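Local coordinates for protein kallistatin (Homo sapiens, PDB 6F4V) that inhibits the serine protease tissue kallikrein as a serpin, forming a stable equimolar complex and being cleaved at its own reactive site, at residues H50-I55 and G291-L295; A41-L45 and D112-Y117; E174-I178 and M200-H206; T132-N137 and D150-L155. All coordinates share one frame; numbering follows the deposited sequence. Where two conformers were deposited one is given.

Interaction 1: H50-I55 and G291-L295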
loop_
_atom_site.group_PDB
_atom_site.type_symbol
_atom_site.label_atom_id
_atom_site.label_comp_id
_atom_site.label_asym_id
_atom_site.label_seq_id
_atom_site.Cartn_x
_atom_site.Cartn_y
_atom_site.Cartn_z
ATOM N N HIS A 50 1.784 -25.835 8.447
ATOM C CA HIS A 50 1.098 -25.456 7.218
ATOM C C HIS A 50 0.637 -23.995 7.219
ATOM O O HIS A 50 0.651 -23.350 6.173
ATOM C CB HIS A 50 -0.140 -26.353 6.969
ATOM C CG HIS A 50 -1.295 -26.096 7.913
ATOM N ND1 HIS A 50 -1.336 -26.577 9.212
ATOM C CD2 HIS A 50 -2.460 -25.416 7.734
ATOM C CE1 HIS A 50 -2.476 -26.215 9.782
ATOM N NE2 HIS A 50 -3.175 -25.498 8.914
ATOM N N SER A 51 0.186 -23.492 8.357
ATOM C CA SER A 51 -0.355 -22.127 8.391
ATOM C C SER A 51 0.699 -21.068 8.049
ATOM O O SER A 51 0.392 -20.053 7.436
ATOM C CB SER A 51 -0.992 -21.816 9.746
ATOM O OG SER A 51 -2.149 -22.636 9.960
ATOM N N ARG A 52 1.916 -21.310 8.492
ATOM C CA ARG A 52 3.055 -20.415 8.254
ATOM C C ARG A 52 3.382 -20.360 6.762
ATOM O O ARG A 52 3.442 -19.286 6.163
ATOM C CB ARG A 52 4.251 -20.913 9.061
ATOM C CG ARG A 52 5.425 -19.959 9.183
ATOM C CD ARG A 52 6.491 -20.657 10.025
ATOM N NE ARG A 52 7.593 -19.792 10.436
ATOM C CZ ARG A 52 7.785 -19.264 11.653
ATOM N NH1 ARG A 52 6.911 -19.433 12.650
ATOM N NH2 ARG A 52 8.870 -18.497 11.859
ATOM N N SER A 53 3.535 -21.526 6.138
ATOM C CA SER A 53 3.865 -21.551 4.704
ATOM C C SER A 53 2.714 -21.006 3.852
ATOM O O SER A 53 2.966 -20.302 2.877
ATOM C CB SER A 53 4.309 -22.946 4.244
ATOM O OG SER A 53 3.286 -23.883 4.442
ATOM N N GLN A 54 1.474 -21.291 4.231
ATOM C CA GLN A 54 0.325 -20.777 3.496
ATOM C C GLN A 54 0.215 -19.243 3.543
ATOM O O GLN A 54 -0.190 -18.664 2.573
ATOM C CB GLN A 54 -0.965 -21.427 3.983
ATOM C CG GLN A 54 -0.988 -22.907 3.570
ATOM C CD GLN A 54 -2.352 -23.485 3.396
ATOM O OE1 GLN A 54 -3.219 -22.890 2.736
ATOM N NE2 GLN A 54 -2.533 -24.721 3.898
ATOM N N ILE A 55 0.598 -18.610 4.644
ATOM C CA ILE A 55 0.546 -17.128 4.664
ATOM C C ILE A 55 1.589 -16.606 3.677
ATOM O O ILE A 55 1.287 -15.724 2.849
ATOM C CB ILE A 55 0.814 -16.549 6.062
ATOM C CG1 ILE A 55 -0.342 -16.832 7.016
ATOM C CG2 ILE A 55 1.064 -15.039 5.991
ATOM C CD1 ILE A 55 0.096 -16.662 8.478
ATOM N N GLY A 291 -5.659 -16.454 -1.351
ATOM C CA GLY A 291 -4.817 -17.528 -0.835
ATOM C C GLY A 291 -4.785 -17.703 0.678
ATOM O O GLY A 291 -4.014 -18.539 1.170
ATOM N N PHE A 292 -5.592 -16.937 1.412
ATOM C CA PHE A 292 -5.501 -16.938 2.871
ATOM C C PHE A 292 -6.680 -17.669 3.536
ATOM O O PHE A 292 -7.048 -17.348 4.663
ATOM C CB PHE A 292 -5.387 -15.508 3.402
ATOM C CG PHE A 292 -4.143 -14.790 2.906
ATOM C CD1 PHE A 292 -4.123 -14.219 1.643
ATOM C CD2 PHE A 292 -3.002 -14.754 3.673
ATOM C CE1 PHE A 292 -2.995 -13.562 1.173
ATOM C CE2 PHE A 292 -1.861 -14.095 3.210
ATOM C CZ PHE A 292 -1.870 -13.496 1.974
ATOM N N THR A 293 -7.245 -18.668 2.863
ATOM C CA THR A 293 -8.344 -19.430 3.477
ATOM C C THR A 293 -7.923 -20.109 4.778
ATOM O O THR A 293 -8.682 -20.071 5.750
ATOM C CB THR A 293 -8.919 -20.472 2.515
ATOM O OG1 THR A 293 -7.837 -21.280 2.016
ATOM C CG2 THR A 293 -9.611 -19.791 1.402
ATOM N N ASP A 294 -6.725 -20.681 4.837
ATOM C CA ASP A 294 -6.269 -21.331 6.072
ATOM C C ASP A 294 -6.247 -20.364 7.238
ATOM O O ASP A 294 -6.797 -20.657 8.307
ATOM C CB ASP A 294 -4.904 -21.996 5.936
ATOM C CG ASP A 294 -4.412 -22.587 7.261
ATOM O OD1 ASP A 294 -4.906 -23.685 7.596
ATOM O OD2 ASP A 294 -3.571 -21.949 7.961
ATOM N N LEU A 295 -5.612 -19.209 7.042
ATOM C CA LEU A 295 -5.431 -18.259 8.136
ATOM C C LEU A 295 -6.741 -17.814 8.778
ATOM O O LEU A 295 -6.816 -17.620 10.017
ATOM C CB LEU A 295 -4.617 -17.023 7.661
ATOM C CG LEU A 295 -4.461 -15.899 8.677
ATOM C CD1 LEU A 295 -3.737 -16.410 9.916
ATOM C CD2 LEU A 295 -3.692 -14.708 8.111
HETATM O O HOH W 1 -2.369 -19.744 7.121
HETATM O O HOH W 2 -4.396 -20.582 2.956
HETATM O O HOH W 3 -1.581 -19.701 0.442
#
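Asp-294 OD2 receives two donors, the hydroxyl of Ser-51 and a water. The Ser-51 OG to Asp-294 OD2 bond is short at 2.5 Å and uses the syn lone pair, the one on the side of the carboxylate's other oxygen. Here a loop of the serpin fold, following helix 283-286, is tied to helix 49-58 by one acid that reaches two successive helix residues. Asp-294 swings its carboxylate toward the helix because CG stands opposite the backbone N (chi1 176°), and OD1 meets the edge of the His-50 ring in the ring plane. The His-50 NE2 to Asp-294 OD1 bond is weak, its N-H bent to 119°, and the ring stands steeply against the carboxylate. Ser-51 OG in turn accepts from the backbone N of Asp-301, a second-shell contact that helps fix the hydroxyl. The water on OD2 also donates to Ser-51 O, so it spans the two segments. Farther along the helix, Ile-55 CD1 packs on Leu-295 CD1 at 4.1 Å, and Phe-292 CE2 meets Ile-55 CG2, also at 4.1 Å. Beside them a further water donates to Gln-54 OE1 (2.6 Å) and Gly-291 O and accepts from Asp-294 N.

Interaction 2: A41-L45 and D112-Y117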
loop_
_atom_site.group_PDB
_atom_site.type_symbol
_atom_site.label_atom_id
_atom_site.label_comp_id
_atom_site.label_asym_id
_atom_site.label_seq_id
_atom_site.Cartn_x
_atom_site.Cartn_y
_atom_site.Cartn_z
ATOM N N ALA A 41 3.550 -10.950 6.834
ATOM C CA ALA A 41 4.821 -11.645 7.026
ATOM C C ALA A 41 5.233 -11.639 8.512
ATOM O O ALA A 41 5.633 -12.691 9.074
ATOM C CB ALA A 41 5.893 -11.036 6.156
ATOM N N MET A 42 5.039 -10.513 9.176
ATOM C CA MET A 42 5.294 -10.468 10.618
ATOM C C MET A 42 4.403 -11.445 11.419
ATOM O O MET A 42 4.907 -12.179 12.283
ATOM C CB MET A 42 5.127 -9.049 11.138
ATOM C CG MET A 42 5.506 -8.911 12.612
ATOM S SD MET A 42 5.498 -7.174 13.099
ATOM C CE MET A 42 3.836 -6.810 13.234
ATOM N N LEU A 43 3.101 -11.437 11.127
ATOM C CA LEU A 43 2.146 -12.367 11.727
ATOM C C LEU A 43 2.589 -13.817 11.588
ATOM O O LEU A 43 2.428 -14.604 12.548
ATOM C CB LEU A 43 0.762 -12.197 11.087
ATOM C CG LEU A 43 -0.334 -13.153 11.562
ATOM C CD1 LEU A 43 -0.697 -12.903 13.006
ATOM C CD2 LEU A 43 -1.544 -12.990 10.679
ATOM N N SER A 44 3.136 -14.165 10.413
ATOM C CA SER A 44 3.546 -15.519 10.128
ATOM C C SER A 44 4.621 -16.010 11.060
ATOM O O SER A 44 4.766 -17.211 11.192
ATOM C CB SER A 44 4.000 -15.729 8.674
ATOM O OG SER A 44 5.322 -15.268 8.438
ATOM N N LEU A 45 5.409 -15.125 11.656
ATOM C CA LEU A 45 6.384 -15.560 12.697
ATOM C C LEU A 45 5.726 -16.293 13.857
ATOM O O LEU A 45 6.387 -17.105 14.493
ATOM C CB LEU A 45 7.143 -14.366 13.285
ATOM C CG LEU A 45 8.096 -13.651 12.337
ATOM C CD1 LEU A 45 8.428 -12.287 12.904
ATOM C CD2 LEU A 45 9.343 -14.479 12.091
ATOM N N ASP A 112 11.588 -12.286 17.722
ATOM C CA ASP A 112 11.614 -12.273 16.243
ATOM C C ASP A 112 10.928 -11.019 15.676
ATOM O O ASP A 112 11.471 -10.374 14.768
ATOM C CB ASP A 112 10.940 -13.526 15.642
ATOM C CG ASP A 112 11.736 -14.834 15.849
ATOM O OD1 ASP A 112 12.887 -14.820 16.293
ATOM O OD2 ASP A 112 11.160 -15.905 15.547
ATOM N N THR A 113 9.756 -10.646 16.208
ATOM C CA THR A 113 9.070 -9.451 15.692
ATOM C C THR A 113 9.860 -8.162 15.952
ATOM O O THR A 113 9.876 -7.242 15.120
ATOM C CB THR A 113 7.637 -9.257 16.232
ATOM O OG1 THR A 113 7.661 -9.064 17.656
ATOM C CG2 THR A 113 6.758 -10.444 15.861
ATOM N N MET A 114 10.505 -8.092 17.109
ATOM C CA MET A 114 11.355 -6.948 17.416
ATOM C C MET A 114 12.623 -6.947 16.546
ATOM O O MET A 114 12.982 -5.925 16.003
ATOM C CB MET A 114 11.717 -6.944 18.904
ATOM C CG MET A 114 10.569 -6.475 19.775
ATOM S SD MET A 114 10.954 -6.493 21.549
ATOM C CE MET A 114 10.615 -8.188 21.929
ATOM N N ALA A 115 13.284 -8.091 16.418
ATOM C CA ALA A 115 14.525 -8.187 15.630
ATOM C C ALA A 115 14.288 -7.867 14.137
ATOM O O ALA A 115 15.028 -7.089 13.542
ATOM C CB ALA A 115 15.143 -9.568 15.800
ATOM N N VAL A 116 13.228 -8.426 13.545
ATOM C CA VAL A 116 13.024 -8.298 12.095
ATOM C C VAL A 116 12.189 -7.085 11.718
ATOM O O VAL A 116 12.512 -6.383 10.757
ATOM C CB VAL A 116 12.399 -9.593 11.513
ATOM C CG1 VAL A 116 12.086 -9.467 10.031
ATOM C CG2 VAL A 116 13.357 -10.743 11.708
ATOM N N TYR A 117 11.086 -6.859 12.430
ATOM C CA TYR A 117 10.139 -5.836 12.033
ATOM C C TYR A 117 10.230 -4.595 12.921
ATOM O O TYR A 117 9.446 -3.679 12.757
ATOM C CB TYR A 117 8.702 -6.425 11.967
ATOM C CG TYR A 117 8.620 -7.501 10.895
ATOM C CD1 TYR A 117 8.886 -8.832 11.184
ATOM C CD2 TYR A 117 8.350 -7.165 9.576
ATOM C CE1 TYR A 117 8.859 -9.814 10.200
ATOM C CE2 TYR A 117 8.319 -8.130 8.582
ATOM C CZ TYR A 117 8.589 -9.443 8.884
ATOM O OH TYR A 117 8.604 -10.369 7.879
HETATM O O HOH W 4 8.409 -16.816 16.361
#
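Met-42 lies flat across one face of the Tyr-117 ring, its CB 3.7 Å from the ring centroid and nearly on the ring normal, a clear CH-pi contact. The side chains run in opposite senses. CG stands anti to the backbone N (chi1 -175°), which carries Met-42 along the ring toward its root, where SD packs 3.5 Å from Tyr-117 CB and lies obliquely to the ring, 4.7 Å from its centroid, a Met-aromatic contact. Val-116 CG1, from the tyrosine's own helix, lies over the other face toward the ring's margin, sandwiching the ring. Leu-45 supplies the main bump: CD1 fits into the hollow bounded by Asp-112 CB, Thr-113 CG2 and the ring edge, coming to 3.7 Å from Tyr-117 CE1. Thr-113 CG2 fills the gap between Leu-45 CD1 and Met-42 CG, touching the latter at 3.8 Å. At the far end of the ring Ala-41 CB abuts Tyr-117 OH, whose polar need is met by His-72 ND1. A water joins Leu-45 O to Asp-112 OD2. Helices 33-44 and 107-117 interlock in the serpin body, with helix 68-83 beside the tyrosine and strands 89-100 and 159-172 of the large sheet against Met-42.

Interaction 3: E174-I178 and M200-H206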
loop_
_atom_site.group_PDB
_atom_site.type_symbol
_atom_site.label_atom_id
_atom_site.label_comp_id
_atom_site.label_asym_id
_atom_site.label_seq_id
_atom_site.Cartn_x
_atom_site.Cartn_y
_atom_site.Cartn_z
ATOM N N GLU A 174 10.370 16.239 -8.017
ATOM C CA GLU A 174 11.524 16.871 -8.672
ATOM C C GLU A 174 11.076 18.073 -9.525
ATOM O O GLU A 174 11.803 19.060 -9.616
ATOM C CB GLU A 174 12.295 15.909 -9.578
ATOM C CG GLU A 174 13.139 14.907 -8.817
ATOM C CD GLU A 174 14.459 15.456 -8.306
ATOM O OE1 GLU A 174 15.281 14.648 -7.817
ATOM O OE2 GLU A 174 14.680 16.684 -8.374
ATOM N N LYS A 175 9.902 17.954 -10.152
ATOM C CA LYS A 175 9.370 18.971 -11.070
ATOM C C LYS A 175 7.980 19.451 -10.575
ATOM O O LYS A 175 6.930 18.972 -11.043
ATOM C CB LYS A 175 9.276 18.383 -12.476
ATOM C CG LYS A 175 10.624 18.044 -13.117
ATOM C CD LYS A 175 10.463 17.021 -14.230
ATOM C CE LYS A 175 11.807 16.444 -14.679
ATOM N NZ LYS A 175 12.449 17.357 -15.643
ATOM N N PRO A 176 7.981 20.364 -9.606
ATOM C CA PRO A 176 6.720 20.793 -9.023
ATOM C C PRO A 176 5.911 21.729 -9.906
ATOM O O PRO A 176 6.417 22.245 -10.926
ATOM C CB PRO A 176 7.147 21.528 -7.748
ATOM C CG PRO A 176 8.519 22.043 -8.031
ATOM C CD PRO A 176 9.141 21.038 -8.982
ATOM N N PHE A 177 4.662 21.924 -9.500
ATOM C CA PHE A 177 3.719 22.790 -10.178
ATOM C C PHE A 177 3.723 24.145 -9.451
ATOM O O PHE A 177 4.066 24.228 -8.263
ATOM C CB PHE A 177 2.305 22.211 -10.133
ATOM C CG PHE A 177 2.173 20.848 -10.761
ATOM C CD1 PHE A 177 2.557 19.694 -10.066
ATOM C CD2 PHE A 177 1.638 20.704 -12.033
ATOM C CE1 PHE A 177 2.430 18.441 -10.652
ATOM C CE2 PHE A 177 1.515 19.453 -12.614
ATOM C CZ PHE A 177 1.904 18.324 -11.921
ATOM N N ILE A 178 3.353 25.188 -10.183
ATOM C CA ILE A 178 3.234 26.556 -9.629
ATOM C C ILE A 178 1.768 26.719 -9.262
ATOM O O ILE A 178 0.879 26.630 -10.116
ATOM C CB ILE A 178 3.766 27.602 -10.651
ATOM C CG1 ILE A 178 5.278 27.399 -10.880
ATOM C CG2 ILE A 178 3.533 29.037 -10.180
ATOM C CD1 ILE A 178 5.764 27.838 -12.251
ATOM N N MET A 200 -3.941 21.234 -11.655
ATOM C CA MET A 200 -2.599 21.797 -11.672
ATOM C C MET A 200 -2.110 21.783 -13.091
ATOM O O MET A 200 -2.525 20.930 -13.881
ATOM C CB MET A 200 -1.634 20.982 -10.775
ATOM C CG MET A 200 -2.235 20.713 -9.426
ATOM S SD MET A 200 -1.139 19.932 -8.269
ATOM C CE MET A 200 -1.002 18.300 -9.051
ATOM N N LEU A 201 -1.214 22.706 -13.410
ATOM C CA LEU A 201 -0.661 22.822 -14.760
ATOM C C LEU A 201 0.829 23.167 -14.712
ATOM O O LEU A 201 1.230 24.080 -14.009
ATOM C CB LEU A 201 -1.413 23.908 -15.534
ATOM C CG LEU A 201 -0.851 24.296 -16.909
ATOM C CD1 LEU A 201 -0.868 23.095 -17.827
ATOM C CD2 LEU A 201 -1.643 25.461 -17.494
ATOM N N GLN A 202 1.641 22.407 -15.439
ATOM C CA GLN A 202 3.001 22.789 -15.763
ATOM C C GLN A 202 3.224 22.490 -17.228
ATOM O O GLN A 202 2.710 21.518 -17.733
ATOM C CB GLN A 202 4.076 22.119 -14.876
ATOM C CG GLN A 202 4.139 20.617 -14.879
ATOM C CD GLN A 202 5.271 20.095 -14.034
ATOM O OE1 GLN A 202 6.429 20.138 -14.447
ATOM N NE2 GLN A 202 4.949 19.585 -12.846
ATOM N N ASP A 203 3.969 23.368 -17.906
ATOM C CA ASP A 203 4.244 23.209 -19.337
ATOM C C ASP A 203 5.661 23.591 -19.803
ATOM O O ASP A 203 5.922 23.597 -21.010
ATOM C CB ASP A 203 3.194 23.949 -20.142
ATOM C CG ASP A 203 3.149 25.448 -19.827
ATOM O OD1 ASP A 203 4.046 25.975 -19.142
ATOM O OD2 ASP A 203 2.183 26.098 -20.243
ATOM N N GLN A 204 6.578 23.852 -18.879
ATOM C CA GLN A 204 7.944 24.233 -19.265
ATOM C C GLN A 204 8.948 23.108 -19.104
ATOM O O GLN A 204 10.071 23.213 -19.610
ATOM C CB GLN A 204 8.409 25.484 -18.490
ATOM C CG GLN A 204 7.410 26.649 -18.430
ATOM C CD GLN A 204 7.099 27.309 -19.767
ATOM O OE1 GLN A 204 7.250 28.515 -19.905
ATOM N NE2 GLN A 204 6.636 26.537 -20.739
ATOM N N GLU A 205 8.558 22.020 -18.433
ATOM C CA GLU A 205 9.505 20.976 -18.073
ATOM C C GLU A 205 9.460 19.812 -19.051
ATOM O O GLU A 205 8.445 19.583 -19.692
ATOM C CB GLU A 205 9.185 20.440 -16.690
ATOM C CG GLU A 205 9.222 21.481 -15.595
ATOM C CD GLU A 205 10.607 22.047 -15.406
ATOM O OE1 GLU A 205 11.541 21.254 -15.152
ATOM O OE2 GLU A 205 10.754 23.278 -15.530
ATOM N N HIS A 206 10.579 19.101 -19.159
ATOM C CA HIS A 206 10.594 17.782 -19.800
ATOM C C HIS A 206 10.090 16.775 -18.783
ATOM O O HIS A 206 10.367 16.912 -17.603
ATOM C CB HIS A 206 11.989 17.388 -20.255
ATOM C CG HIS A 206 12.403 18.012 -21.556
ATOM N ND1 HIS A 206 12.244 19.353 -21.822
ATOM C CD2 HIS A 206 12.967 17.471 -22.666
ATOM C CE1 HIS A 206 12.675 19.612 -23.047
ATOM N NE2 HIS A 206 13.125 18.488 -23.578
HETATM O O HOH W 5 8.391 21.873 -12.588
HETATM O O HOH W 6 -0.484 24.255 -10.965
HETATM O O HOH W 7 3.455 24.974 -12.900
#
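The Phe-177 ring is held between two side chains of one strand, Gln-202 on one face and Met-200 on the other. Gln-202 NE2 stands 3.3 Å above the ring plane, over its centre, and the amide is turned almost perpendicular (89°) to the ring. On the opposite face Met-200 lays down CB and the sulfur, SD lying 4.4 Å from the centroid in a Met-aromatic contact, while the carbonyl carbon of Leu-201 meets the ring edge. Residues two apart on a strand point the same way, which makes the slot that the ring enters. Trp-173 meets the ring edge-to-face. Replacing Phe-177 by alanine would probably open a gap between Met-200 and Gln-202 and strip the amide and the sulfur of the ring they rest on.

The amide has a second task: its NE2 donates to Lys-175 O at 2.7 Å, nearly straight (166°), although it approaches from above the carbonyl plane. Gln-202 OE1 takes a bond from His-207. Farther along, Lys-175 turns at its last torsion (chi4 -83°) and gives NZ to His-206 O at 2.9 Å, with Tyr-265 OH as a further partner; Glu-205 OE1, 4.0 Å from Lys-175 NZ and beyond a salt bridge, may still favour the charge. Two waters link Ile-178 to the Leu-201 backbone. Phe-177 also shares a backbone bond with Glu-326, just ahead of strand 328-340, which places the ring in the serpin breach region, at the end of the large sheet where the inserted reactive loop begins.

Interaction 4: T132-N137 and D150-L155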
loop_
_atom_site.group_PDB
_atom_site.type_symbol
_atom_site.label_atom_id
_atom_site.label_comp_id
_atom_site.label_asym_id
_atom_site.label_seq_id
_atom_site.Cartn_x
_atom_site.Cartn_y
_atom_site.Cartn_z
ATOM N N THR A 132 -8.920 0.372 24.513
ATOM C CA THR A 132 -7.918 -0.319 23.700
ATOM C C THR A 132 -8.011 0.148 22.242
ATOM O O THR A 132 -6.998 0.412 21.626
ATOM C CB THR A 132 -8.059 -1.859 23.816
ATOM O OG1 THR A 132 -7.755 -2.267 25.156
ATOM C CG2 THR A 132 -7.082 -2.594 22.865
ATOM N N ILE A 133 -9.227 0.257 21.717
ATOM C CA ILE A 133 -9.470 0.848 20.405
ATOM C C ILE A 133 -8.852 2.244 20.311
ATOM O O ILE A 133 -8.173 2.556 19.323
ATOM C CB ILE A 133 -10.970 0.861 20.030
ATOM C CG1 ILE A 133 -11.392 -0.539 19.562
ATOM C CG2 ILE A 133 -11.269 1.856 18.903
ATOM C CD1 ILE A 133 -12.878 -0.702 19.292
ATOM N N GLN A 134 -9.088 3.078 21.326
ATOM C CA GLN A 134 -8.517 4.432 21.339
ATOM C C GLN A 134 -6.980 4.386 21.376
ATOM O O GLN A 134 -6.325 5.136 20.637
ATOM C CB GLN A 134 -9.066 5.253 22.523
ATOM C CG GLN A 134 -8.843 6.762 22.411
ATOM C CD GLN A 134 -8.944 7.489 23.749
ATOM O OE1 GLN A 134 -8.550 6.966 24.790
ATOM N NE2 GLN A 134 -9.460 8.715 23.717
ATOM N N LEU A 135 -6.409 3.528 22.227
ATOM C CA LEU A 135 -4.947 3.407 22.327
ATOM C C LEU A 135 -4.305 3.020 20.973
ATOM O O LEU A 135 -3.320 3.627 20.548
ATOM C CB LEU A 135 -4.559 2.387 23.401
ATOM C CG LEU A 135 -3.059 2.122 23.609
ATOM C CD1 LEU A 135 -2.365 3.270 24.349
ATOM C CD2 LEU A 135 -2.836 0.794 24.321
ATOM N N ILE A 136 -4.870 2.009 20.320
ATOM C CA ILE A 136 -4.338 1.527 19.033
ATOM C C ILE A 136 -4.527 2.590 17.975
ATOM O O ILE A 136 -3.581 2.938 17.263
ATOM C CB ILE A 136 -5.005 0.215 18.560
ATOM C CG1 ILE A 136 -4.747 -0.916 19.558
ATOM C CG2 ILE A 136 -4.489 -0.162 17.167
ATOM C CD1 ILE A 136 -5.569 -2.165 19.314
ATOM N N ASN A 137 -5.736 3.136 17.889
ATOM C CA ASN A 137 -6.031 4.102 16.853
ATOM C C ASN A 137 -5.282 5.415 16.982
ATOM O O ASN A 137 -4.855 5.978 15.954
ATOM C CB ASN A 137 -7.531 4.322 16.695
ATOM C CG ASN A 137 -8.220 3.125 16.051
ATOM O OD1 ASN A 137 -7.560 2.242 15.486
ATOM N ND2 ASN A 137 -9.536 3.079 16.140
ATOM N N ASP A 150 -9.052 5.961 12.990
ATOM C CA ASP A 150 -9.974 4.868 13.259
ATOM C C ASP A 150 -9.635 3.594 12.463
ATOM O O ASP A 150 -10.502 2.962 11.854
ATOM C CB ASP A 150 -11.440 5.327 13.075
ATOM C CG ASP A 150 -11.809 6.543 13.979
ATOM O OD1 ASP A 150 -11.252 6.698 15.107
ATOM O OD2 ASP A 150 -12.667 7.354 13.545
ATOM N N LEU A 151 -8.357 3.224 12.458
ATOM C CA LEU A 151 -7.936 2.023 11.743
ATOM C C LEU A 151 -8.759 0.813 12.199
ATOM O O LEU A 151 -9.353 0.100 11.380
ATOM C CB LEU A 151 -6.457 1.726 11.951
ATOM C CG LEU A 151 -5.977 0.388 11.365
ATOM C CD1 LEU A 151 -6.208 0.336 9.852
ATOM C CD2 LEU A 151 -4.538 0.099 11.726
ATOM N N VAL A 152 -8.741 0.578 13.505
ATOM C CA VAL A 152 -9.466 -0.536 14.091
ATOM C C VAL A 152 -10.901 -0.052 14.384
ATOM O O VAL A 152 -11.126 0.663 15.361
ATOM C CB VAL A 152 -8.752 -1.037 15.357
ATOM C CG1 VAL A 152 -9.551 -2.150 16.022
ATOM C CG2 VAL A 152 -7.361 -1.517 15.007
ATOM N N SER A 153 -11.840 -0.430 13.519
ATOM C CA SER A 153 -13.252 0.001 13.626
ATOM C C SER A 153 -14.152 -0.939 14.446
ATOM O O SER A 153 -15.280 -0.567 14.750
ATOM C CB SER A 153 -13.841 0.172 12.228
ATOM O OG SER A 153 -13.594 -0.989 11.459
ATOM N N GLU A 154 -13.673 -2.159 14.747
ATOM C CA GLU A 154 -14.328 -3.123 15.657
ATOM C C GLU A 154 -13.246 -3.838 16.434
ATOM O O GLU A 154 -12.141 -4.048 15.906
ATOM C CB GLU A 154 -15.023 -4.267 14.911
ATOM C CG GLU A 154 -16.018 -3.920 13.846
ATOM C CD GLU A 154 -16.407 -5.138 13.022
ATOM O OE1 GLU A 154 -16.694 -4.952 11.811
ATOM O OE2 GLU A 154 -16.411 -6.274 13.578
ATOM N N LEU A 155 -13.588 -4.291 17.637
ATOM C CA LEU A 155 -12.689 -5.100 18.444
ATOM C C LEU A 155 -13.529 -5.988 19.365
ATOM O O LEU A 155 -14.302 -5.469 20.168
ATOM C CB LEU A 155 -11.771 -4.187 19.268
ATOM C CG LEU A 155 -10.628 -4.847 20.030
ATOM C CD1 LEU A 155 -9.628 -5.437 19.047
ATOM C CD2 LEU A 155 -9.957 -3.846 20.959
HETATM O O HOH W 8 -5.902 5.118 13.287
HETATM O O HOH W 9 -10.986 5.179 17.210
#
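Asn-137 grips the backbone of Val-152 with both ends of its amide: OD1 accepts from Val-152 N at 2.8 Å, and ND2 donates to Val-152 O at 3.0 Å. Both bonds are close to straight, at 167°, so the side chain pairs with Val-152 much as a neighbouring strand residue would, and two bonds of opposite polarity probably fix the amide's orientation. CG lies anti to the carbonyl carbon (chi1 -72°), which turns the amide out from helix 129-143 toward the loop. A leucine in its place would probably leave the N-H and C=O of Val-152 without their mates and the loop less firmly held. ND2 also donates to a water that donates to Asp-150 OD1. Around this polar core, Ile-136 CG2 rests on Val-152 CG2 at 3.8 Å. One turn back, Ile-133 CD1 slides past Leu-155 to touch its CB at 3.7 Å, and Thr-132 CG2 meets Leu-155 CD2 at the same distance. Thr-132 OG1 is held by Thr-124 and Asp-128 O. Beneath, Leu-151 and Val-152 face Ser-336 of strand 328-340, and Ile-136 packs on strand 159-172: the serpin helix F and its return loop, laid across the large sheet.

Overall arrangement
Interactions 1 and 2 adjoin, for helices 33-44 and 49-58 follow each other: Leu-295 packs on Leu-43, and Arg-52 reaches Leu-45 O weakly. Chemistry changes over that short step, from charged and watered at the partly buried interaction 1 to almost wholly apolar at the buried interaction 2. Interaction 4 lies on the other face of the large sheet, about 21 Å centre to centre from interaction 2, and interaction 3 is remote, about 40 Å or more from the others. Interactions 3 and 4, likewise partly buried, share a device, a side-chain amide bonding the backbone of a loop, and both border the inserted strand 328-340, one beside its start and one farther along it.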